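Local structure of NADP-dependent alcohol dehydrogenase (Entamoeba histolytica, 2OUI) at residues L4-I9 / H53-G58; V178-V183 / D205-Y210; D237-A242 / K254-G259. The protein probably catalyses the NADP-dependent, reversible oxidation of alcohols as a zinc-containing medium-chain dehydrogenase that assembles into a tetramer. The protein carries 1 engineered substitution. One frame throughout, in Å; residues are numbered along the deposited sequence. Where two conformers were deposited one is given.

Interaction 1 (L4-I9 / H53-G58)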
loop_
_atom_site.group_PDB
_atom_site.type_symbol
_atom_site.label_atom_id
_atom_site.label_comp_id
_atom_site.label_asym_id
_atom_site.label_seq_id
_atom_site.Cartn_x
_atom_site.Cartn_y
_atom_site.Cartn_z
ATOM N N LEU A 4 -12.488 -17.408 36.787
ATOM C CA LEU A 4 -12.851 -18.661 36.126
ATOM C C LEU A 4 -11.681 -19.043 35.235
ATOM O O LEU A 4 -11.334 -18.269 34.329
ATOM C CB LEU A 4 -14.117 -18.488 35.281
ATOM C CG LEU A 4 -14.499 -19.778 34.531
ATOM C CD1 LEU A 4 -14.884 -20.832 35.516
ATOM C CD2 LEU A 4 -15.635 -19.515 33.558
ATOM N N ALA A 5 -11.079 -20.213 35.495
ATOM C CA ALA A 5 -9.801 -20.601 34.874
ATOM C C ALA A 5 -9.839 -21.890 34.048
ATOM O O ALA A 5 -10.694 -22.748 34.276
ATOM C CB ALA A 5 -8.722 -20.745 35.935
ATOM N N MET A 6 -8.898 -22.005 33.101
ATOM C CA MET A 6 -8.556 -23.279 32.464
ATOM C C MET A 6 -7.608 -23.977 33.415
ATOM O O MET A 6 -6.486 -23.506 33.641
ATOM C CB MET A 6 -7.836 -23.038 31.139
ATOM C CG MET A 6 -7.316 -24.309 30.479
ATOM S SD MET A 6 -6.675 -23.877 28.858
ATOM C CE MET A 6 -6.083 -25.497 28.354
ATOM N N LEU A 7 -8.066 -25.081 33.995
ATOM C CA LEU A 7 -7.272 -25.816 34.958
ATOM C C LEU A 7 -6.381 -26.838 34.254
ATOM O O LEU A 7 -5.362 -27.271 34.794
ATOM C CB LEU A 7 -8.187 -26.508 35.950
ATOM C CG LEU A 7 -9.241 -25.634 36.634
ATOM C CD1 LEU A 7 -10.109 -26.475 37.542
ATOM C CD2 LEU A 7 -8.576 -24.513 37.399
ATOM N N GLY A 8 -6.786 -27.225 33.057
ATOM C CA GLY A 8 -6.033 -28.162 32.231
ATOM C C GLY A 8 -6.818 -28.301 30.950
ATOM O O GLY A 8 -7.945 -27.806 30.870
ATOM N N ILE A 9 -6.240 -28.944 29.940
ATOM C CA ILE A 9 -6.999 -29.240 28.726
ATOM C C ILE A 9 -8.283 -29.966 29.125
ATOM O O ILE A 9 -8.241 -30.952 29.863
ATOM C CB ILE A 9 -6.158 -30.017 27.674
ATOM C CG1 ILE A 9 -5.103 -29.070 27.084
ATOM C CG2 ILE A 9 -7.058 -30.601 26.563
ATOM C CD1 ILE A 9 -4.125 -29.724 26.106
ATOM N N HIS A 53 -2.228 -24.282 32.941
ATOM C CA HIS A 53 -2.768 -24.534 34.260
ATOM C C HIS A 53 -2.988 -23.194 34.945
ATOM O O HIS A 53 -2.173 -22.256 34.787
ATOM C CB HIS A 53 -1.873 -25.483 35.069
ATOM C CG HIS A 53 -2.168 -26.939 34.840
ATOM N ND1 HIS A 53 -2.218 -27.505 33.582
ATOM C CD2 HIS A 53 -2.415 -27.945 35.714
ATOM C CE1 HIS A 53 -2.494 -28.793 33.691
ATOM N NE2 HIS A 53 -2.617 -29.086 34.974
ATOM N N ASP A 54 -4.136 -23.106 35.606
ATOM C CA ASP A 54 -4.595 -21.958 36.384
ATOM C C ASP A 54 -4.676 -20.616 35.650
ATOM O O ASP A 54 -4.578 -19.564 36.258
ATOM C CB ASP A 54 -3.820 -21.885 37.701
ATOM C CG ASP A 54 -3.878 -23.204 38.474
ATOM O OD1 ASP A 54 -4.763 -24.038 38.151
ATOM O OD2 ASP A 54 -3.048 -23.412 39.391
ATOM N N MET A 55 -4.918 -20.669 34.343
ATOM C CA MET A 55 -5.070 -19.440 33.548
ATOM C C MET A 55 -6.511 -18.942 33.544
ATOM O O MET A 55 -7.416 -19.614 33.025
ATOM C CB MET A 55 -4.607 -19.629 32.102
ATOM C CG MET A 55 -4.762 -18.364 31.280
ATOM S SD MET A 55 -4.201 -18.578 29.600
ATOM C CE MET A 55 -5.548 -19.603 28.986
ATOM N N ILE A 56 -6.718 -17.742 34.078
ATOM C CA ILE A 56 -8.043 -17.119 34.046
ATOM C C ILE A 56 -8.481 -16.829 32.607
ATOM O O ILE A 56 -7.667 -16.410 31.787
ATOM C CB ILE A 56 -8.101 -15.860 34.917
ATOM C CG1 ILE A 56 -7.906 -16.293 36.384
ATOM C CG2 ILE A 56 -9.432 -15.132 34.685
ATOM C CD1 ILE A 56 -7.784 -15.166 37.378
ATOM N N LEU A 57 -9.758 -17.104 32.311
ATOM C CA LEU A 57 -10.244 -17.075 30.934
ATOM C C LEU A 57 -10.856 -15.728 30.590
ATOM O O LEU A 57 -10.958 -14.862 31.452
ATOM C CB LEU A 57 -11.245 -18.210 30.699
ATOM C CG LEU A 57 -10.609 -19.600 30.765
ATOM C CD1 LEU A 57 -11.683 -20.638 30.883
ATOM C CD2 LEU A 57 -9.745 -19.837 29.519
ATOM N N GLY A 58 -11.235 -15.563 29.324
ATOM C CA GLY A 58 -11.903 -14.349 28.863
ATOM C C GLY A 58 -11.018 -13.208 28.401
ATOM O O GLY A 58 -9.949 -12.934 28.978
#
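Leu57 leans its isobutyl group over the backbone of strand 2-8, with CD1 over the Ala5-Met6 peptide and CD2 beside Met6 CB. With CG anti to its own carbonyl carbon (chi1 -67°), Leu57 CD1 comes 3.8 Å from Met6 N, while CD2 lies 4.1 Å from Met6 CB. Met6 runs away from this point as a fully extended chain, and Met55 extends from the neighbouring strand on the same face of the sheet. A turn at the last torsion of Met55 (chi3 73°) brings its CE back to within 4.4 Å of Met6 SD, a loose meeting of the two thioether ends. Helix 38-46 lies against this face, with Val44 touching both Met6 and Leu57, and the Leu57 side chain is about 10 Å from the bound zinc ion. Residues 55-56 pair antiparallel with strand 2-8, the middle strand of a small three-stranded sheet. Leu57 N binds Leu4 O at 2.8 Å, at an N-H...O angle of 162°; Met6 N binds Met55 O, also at 2.8 Å. Met55 N returns a weak bond of 3.3 Å to Met6 O. Two residues, Asp54 and Met55, stand opposite the single Met6, which makes a G1 beta bulge in which Asp54 takes the left-handed backbone conformation. Ala5 and Ile56 form the non-hydrogen-bonded pair, their side chains diverging, and Ala5 turns to Ile15 of strand 11-16. Beyond the bulge, the imidazole of His53 lies flat across the chain, with Leu7 O 3.1 Å above the centre of one ring face; the placement is doubtful, since His53 has a second conformer.

Interaction 2 (V178-V183 / D205-Y210). With NO3 (nitrate ion), chain F.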
loop_
_atom_site.group_PDB
_atom_site.type_symbol
_atom_site.label_atom_id
_atom_site.label_comp_id
_atom_site.label_asym_id
_atom_site.label_seq_id
_atom_site.Cartn_x
_atom_site.Cartn_y
_atom_site.Cartn_z
ATOM N N VAL A 178 -18.206 -13.057 14.817
ATOM C CA VAL A 178 -17.069 -12.457 14.096
ATOM C C VAL A 178 -17.410 -12.281 12.630
ATOM O O VAL A 178 -17.193 -11.204 12.080
ATOM C CB VAL A 178 -15.751 -13.261 14.237
ATOM C CG1 VAL A 178 -14.580 -12.675 13.332
ATOM C CG2 VAL A 178 -15.301 -13.243 15.692
ATOM N N GLY A 179 -17.938 -13.331 12.003
ATOM C CA GLY A 179 -18.330 -13.245 10.581
ATOM C C GLY A 179 -19.375 -12.179 10.292
ATOM O O GLY A 179 -19.363 -11.537 9.230
ATOM N N LEU A 180 -20.336 -12.037 11.197
ATOM C CA LEU A 180 -21.357 -10.993 11.054
ATOM C C LEU A 180 -20.685 -9.631 11.039
ATOM O O LEU A 180 -21.101 -8.725 10.298
ATOM C CB LEU A 180 -22.390 -11.084 12.185
ATOM C CG LEU A 180 -23.358 -12.277 12.161
ATOM C CD1 LEU A 180 -24.236 -12.298 13.424
ATOM C CD2 LEU A 180 -24.231 -12.178 10.940
ATOM N N MET A 181 -19.647 -9.481 11.864
ATOM C CA MET A 181 -18.908 -8.228 11.904
ATOM C C MET A 181 -18.024 -8.080 10.672
ATOM O O MET A 181 -17.753 -6.965 10.258
ATOM C CB MET A 181 -18.138 -8.031 13.217
ATOM C CG MET A 181 -19.068 -7.710 14.427
ATOM S SD MET A 181 -19.940 -6.141 14.131
ATOM C CE MET A 181 -21.594 -6.634 13.635
ATOM N N SER A 182 -17.627 -9.209 10.063
ATOM C CA SER A 182 -16.910 -9.160 8.765
ATOM C C SER A 182 -17.840 -8.734 7.620
ATOM O O SER A 182 -17.402 -8.052 6.685
ATOM C CB SER A 182 -16.295 -10.514 8.415
ATOM O OG SER A 182 -15.196 -10.814 9.269
ATOM N N VAL A 183 -19.101 -9.173 7.672
ATOM C CA VAL A 183 -20.124 -8.649 6.797
ATOM C C VAL A 183 -20.287 -7.156 7.006
ATOM O O VAL A 183 -20.314 -6.387 6.038
ATOM C CB VAL A 183 -21.483 -9.399 6.952
ATOM C CG1 VAL A 183 -22.586 -8.701 6.136
ATOM C CG2 VAL A 183 -21.349 -10.868 6.481
ATOM N N ASP A 205 -30.160 -14.729 9.079
ATOM C CA ASP A 205 -31.122 -13.644 9.053
ATOM C C ASP A 205 -30.414 -12.336 9.445
ATOM O O ASP A 205 -30.588 -11.310 8.791
ATOM C CB ASP A 205 -32.265 -13.931 10.035
ATOM C CG ASP A 205 -33.170 -15.072 9.576
ATOM O OD1 ASP A 205 -33.283 -15.321 8.343
ATOM O OD2 ASP A 205 -33.766 -15.714 10.466
ATOM N N ILE A 206 -29.601 -12.399 10.494
ATOM C CA ILE A 206 -28.865 -11.209 10.975
ATOM C C ILE A 206 -27.830 -10.702 9.960
ATOM O O ILE A 206 -27.602 -9.480 9.854
ATOM C CB ILE A 206 -28.237 -11.435 12.377
ATOM C CG1 ILE A 206 -29.330 -11.677 13.437
ATOM C CG2 ILE A 206 -27.337 -10.239 12.801
ATOM C CD1 ILE A 206 -30.351 -10.526 13.599
ATOM N N ALA A 207 -27.210 -11.613 9.208
ATOM C CA ALA A 207 -26.253 -11.177 8.186
ATOM C C ALA A 207 -26.891 -10.219 7.162
ATOM O O ALA A 207 -26.269 -9.220 6.773
ATOM C CB ALA A 207 -25.622 -12.349 7.520
ATOM N N LEU A 208 -28.122 -10.516 6.743
ATOM C CA LEU A 208 -28.878 -9.640 5.847
ATOM C C LEU A 208 -29.099 -8.255 6.469
ATOM O O LEU A 208 -29.188 -7.256 5.759
ATOM C CB LEU A 208 -30.218 -10.269 5.419
ATOM C CG LEU A 208 -30.126 -11.469 4.470
ATOM C CD1 LEU A 208 -31.525 -12.044 4.130
ATOM C CD2 LEU A 208 -29.415 -11.084 3.207
ATOM N N GLU A 209 -29.165 -8.176 7.793
ATOM C CA GLU A 209 -29.326 -6.860 8.425
ATOM C C GLU A 209 -28.042 -6.032 8.462
ATOM O O GLU A 209 -28.091 -4.826 8.672
ATOM C CB GLU A 209 -29.923 -6.987 9.834
ATOM C CG GLU A 209 -31.329 -7.561 9.828
ATOM C CD GLU A 209 -32.030 -7.480 11.190
ATOM O OE1 GLU A 209 -31.474 -6.873 12.134
ATOM O OE2 GLU A 209 -33.155 -8.023 11.309
ATOM N N TYR A 210 -26.894 -6.670 8.242
ATOM C CA TYR A 210 -25.610 -5.973 8.342
ATOM C C TYR A 210 -24.994 -5.656 6.979
ATOM O O TYR A 210 -23.837 -5.210 6.894
ATOM C CB TYR A 210 -24.642 -6.822 9.145
ATOM C CG TYR A 210 -24.749 -6.621 10.652
ATOM C CD1 TYR A 210 -24.578 -5.353 11.226
ATOM C CD2 TYR A 210 -24.913 -7.714 11.495
ATOM C CE1 TYR A 210 -24.644 -5.176 12.633
ATOM C CE2 TYR A 210 -24.963 -7.569 12.878
ATOM C CZ TYR A 210 -24.834 -6.315 13.444
ATOM O OH TYR A 210 -24.872 -6.243 14.808
HETATM N N NO3 F . -17.130 -16.828 16.137
HETATM O O1 NO3 F . -17.194 -16.871 17.540
HETATM O O2 NO3 F . -17.638 -15.742 15.458
HETATM O O3 NO3 F . -16.560 -17.877 15.408
#
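Two helices of the Rossmann-type nucleotide-binding domain meet here: helix 177-188, which follows the first strand of the parallel sheet and carries Gly179 of a GxGxxG-like sequence, and helix 201-209, which follows the second. They run nearly side by side, 28° apart in direction with axes 9.3 Å from each other, and the side chains that meet are mostly apolar. Leu180 points into the seam. Its CD2 presses on the turn at Ala207, 3.7 Å from Ala207 CB, and its CD1 reaches Ile206 CG2 at 3.8 Å, the two branched chains crossing at about a right angle. One helical turn on, Val183 CG1 meets Ala207 O at 3.8 Å and comes close to Tyr210 CB. Val172 of strand 170-173 also touches Val183, and Ile215 touches Ala207, so the pair is packed down on the sheet.

At the start of helix 177-188, Val178 N donates to O2 of a nitrate ion, probably from the crystallisation liquor, at 2.8 Å (162° at the hydrogen), and the anion is also held by Thr38 OG1. An anion beside the first turn of this helix is consistent with the place where relatives receive the cofactor's phosphates.

Tyr210 completes the seam, its hydroxyl tied to Asp315 O. Met181 starts out away from segment 205-210, but bends at chi2 (-62°) and again at chi3 bring its tip back in a CH-pi contact: the CE methyl sits over one ring face of Tyr210, offset toward the rim and 3.3 Å from CZ.

Interaction 3 (D237-A242 / K254-G259)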
loop_
_atom_site.group_PDB
_atom_site.type_symbol
_atom_site.label_atom_id
_atom_site.label_comp_id
_atom_site.label_asym_id
_atom_site.label_seq_id
_atom_site.Cartn_x
_atom_site.Cartn_y
_atom_site.Cartn_z
ATOM N N ASP A 237 -14.658 -11.220 -5.904
ATOM C CA ASP A 237 -13.446 -10.383 -5.901
ATOM C C ASP A 237 -12.547 -10.646 -4.705
ATOM O O ASP A 237 -11.321 -10.710 -4.860
ATOM C CB ASP A 237 -13.823 -8.895 -5.927
ATOM C CG ASP A 237 -14.561 -8.510 -7.192
ATOM O OD1 ASP A 237 -14.072 -8.832 -8.293
ATOM O OD2 ASP A 237 -15.651 -7.915 -7.107
ATOM N N LYS A 238 -13.154 -10.738 -3.515
ATOM C CA LYS A 238 -12.419 -10.867 -2.245
ATOM C C LYS A 238 -13.186 -11.844 -1.336
ATOM O O LYS A 238 -14.404 -11.986 -1.455
ATOM C CB LYS A 238 -12.339 -9.511 -1.539
ATOM C CG LYS A 238 -11.743 -8.345 -2.390
ATOM C CD LYS A 238 -10.245 -8.514 -2.733
ATOM C CE LYS A 238 -9.862 -7.680 -3.970
ATOM N NZ LYS A 238 -10.167 -6.242 -3.797
ATOM N N VAL A 239 -12.469 -12.490 -0.423
ATOM C CA VAL A 239 -13.072 -13.472 0.484
ATOM C C VAL A 239 -12.560 -13.226 1.915
ATOM O O VAL A 239 -11.356 -13.027 2.125
ATOM C CB VAL A 239 -12.742 -14.941 0.064
ATOM C CG1 VAL A 239 -13.272 -15.931 1.108
ATOM C CG2 VAL A 239 -13.311 -15.273 -1.312
ATOM N N VAL A 240 -13.485 -13.222 2.885
ATOM C CA VAL A 240 -13.130 -13.198 4.314
ATOM C C VAL A 240 -13.484 -14.567 4.885
ATOM O O VAL A 240 -14.552 -15.122 4.597
ATOM C CB VAL A 240 -13.929 -12.115 5.103
ATOM C CG1 VAL A 240 -13.524 -12.145 6.573
ATOM C CG2 VAL A 240 -13.723 -10.707 4.509
ATOM N N ILE A 241 -12.560 -15.145 5.651
ATOM C CA ILE A 241 -12.823 -16.409 6.321
ATOM C C ILE A 241 -12.931 -16.088 7.799
ATOM O O ILE A 241 -11.990 -15.561 8.403
ATOM C CB ILE A 241 -11.712 -17.458 6.106
ATOM C CG1 ILE A 241 -11.576 -17.810 4.621
ATOM C CG2 ILE A 241 -12.045 -18.697 6.910
ATOM C CD1 ILE A 241 -10.423 -18.753 4.319
ATOM N N ALA A 242 -14.108 -16.349 8.359
ATOM C CA ALA A 242 -14.392 -16.015 9.747
ATOM C C ALA A 242 -14.961 -17.197 10.518
ATOM O O ALA A 242 -15.514 -17.039 11.609
ATOM C CB ALA A 242 -15.320 -14.809 9.825
ATOM N N LYS A 254 -11.055 -21.591 -4.408
ATOM C CA LYS A 254 -11.813 -22.063 -5.580
ATOM C C LYS A 254 -12.898 -21.072 -6.024
ATOM O O LYS A 254 -13.306 -21.075 -7.190
ATOM C CB LYS A 254 -12.413 -23.448 -5.341
ATOM C CG LYS A 254 -11.357 -24.571 -5.170
ATOM C CD LYS A 254 -12.002 -25.879 -4.729
ATOM C CE LYS A 254 -10.932 -26.929 -4.490
ATOM N NZ LYS A 254 -11.511 -28.279 -4.161
ATOM N N MET A 255 -13.367 -20.229 -5.109
ATOM C CA MET A 255 -14.444 -19.294 -5.464
ATOM C C MET A 255 -13.955 -17.895 -5.837
ATOM O O MET A 255 -14.763 -17.076 -6.301
ATOM C CB MET A 255 -15.443 -19.155 -4.312
ATOM C CG MET A 255 -14.842 -18.418 -3.159
ATOM S SD MET A 255 -16.092 -18.130 -1.870
ATOM C CE MET A 255 -16.418 -19.814 -1.294
ATOM N N ILE A 256 -12.657 -17.634 -5.656
ATOM C CA ILE A 256 -12.107 -16.288 -5.803
ATOM C C ILE A 256 -11.419 -16.084 -7.151
ATOM O O ILE A 256 -10.807 -17.016 -7.705
ATOM C CB ILE A 256 -11.157 -15.930 -4.629
ATOM C CG1 ILE A 256 -11.074 -14.403 -4.422
ATOM C CG2 ILE A 256 -9.778 -16.581 -4.788
ATOM C CD1 ILE A 256 -10.267 -14.008 -3.176
ATOM N N LYS A 257 -11.541 -14.878 -7.699
ATOM C CA LYS A 257 -10.854 -14.544 -8.961
ATOM C C LYS A 257 -9.338 -14.525 -8.748
ATOM O O LYS A 257 -8.885 -14.310 -7.611
ATOM C CB LYS A 257 -11.259 -13.117 -9.365
ATOM C CG LYS A 257 -12.700 -12.977 -9.800
ATOM C CD LYS A 257 -13.025 -11.496 -10.061
ATOM C CE LYS A 257 -14.425 -11.326 -10.632
ATOM N NZ LYS A 257 -14.673 -9.859 -10.826
ATOM N N PRO A 258 -8.542 -14.629 -9.838
ATOM C CA PRO A 258 -7.111 -14.372 -9.697
ATOM C C PRO A 258 -6.870 -12.888 -9.449
ATOM O O PRO A 258 -7.701 -12.058 -9.841
ATOM C CB PRO A 258 -6.555 -14.741 -11.077
ATOM C CG PRO A 258 -7.710 -14.473 -12.025
ATOM C CD PRO A 258 -8.903 -14.959 -11.238
ATOM N N GLY A 259 -5.779 -12.553 -8.772
ATOM C CA GLY A 259 -5.541 -11.156 -8.391
ATOM C C GLY A 259 -6.525 -10.679 -7.341
ATOM O O GLY A 259 -7.455 -9.865 -7.602
HETATM O O HOH W 1 -10.200 -9.594 -7.032
#
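Lys257 and Asp237 run alongside each other to the same end, and their tips close in a salt bridge: Lys257 NZ donates to Asp237 OD1 at 2.8 Å, arriving on the syn side, 23° out of the carboxylate plane. The lysine gets there by a fully extended chain, whose CD and CE methylenes also run past OD1. Beside this polar end lies an apolar one. Ile256 has CG1 anti to its backbone N (chi1 -155°), which sends CD1 past Lys238 to Val239 CG2 at 3.8 Å, and Met255 CG meets the same methyl at 4.0 Å. A water joins the two backbones, donating to Asp237 O at 2.7 Å and to Gly259 O at 2.8 Å.

One shell out, these residues belong to a beta-alpha-beta crossover of the Rossmann sheet. Strand 236-241 leads into helix 248-255; the chain leaves helical geometry at Ile256, turns at 258-259 and re-enters the sheet as the adjacent parallel strand 260-264. Ala252 of that helix and Ile173 of strand 170-173 also touch Val239. Thr169 N binds Asp237 OD2, so the carboxylate is gripped through both oxygens, which fixes its rotation.

The site also lies at a subunit interface: Lys257 NZ forms a second salt bridge to Glu93 of a neighbouring subunit, where Arg97 binds the carbonyls of Pro258 and Gly259. Flanked by two carboxylates from different chains, the ammonium group of Lys257 would be expected to stay charged, and it links the end of this crossover electrostatically to that neighbouring subunit.

How the interactions relate
From the N terminus, interaction 1 closes first, bringing 53-58 back onto 4-9 round 43 intervening residues and closing a loop that holds helix 38-46, so that 53-58 joins the N-terminal sheet. Interaction 2 follows, with 21 residues between its helices, and interaction 3 last, with 11 residues, largely helix 248-255. The three loops come in series; none encloses or crosses another. Interactions 2 and 3 share the Rossmann-type domain and touch directly: Gly179 CA lies 3.5 Å from Ala242 CB, and Ser182 OG packs on Val240. Interaction 1 stands apart, its centre 31 Å from that of interaction 2, on the opposite side of the chain's centre.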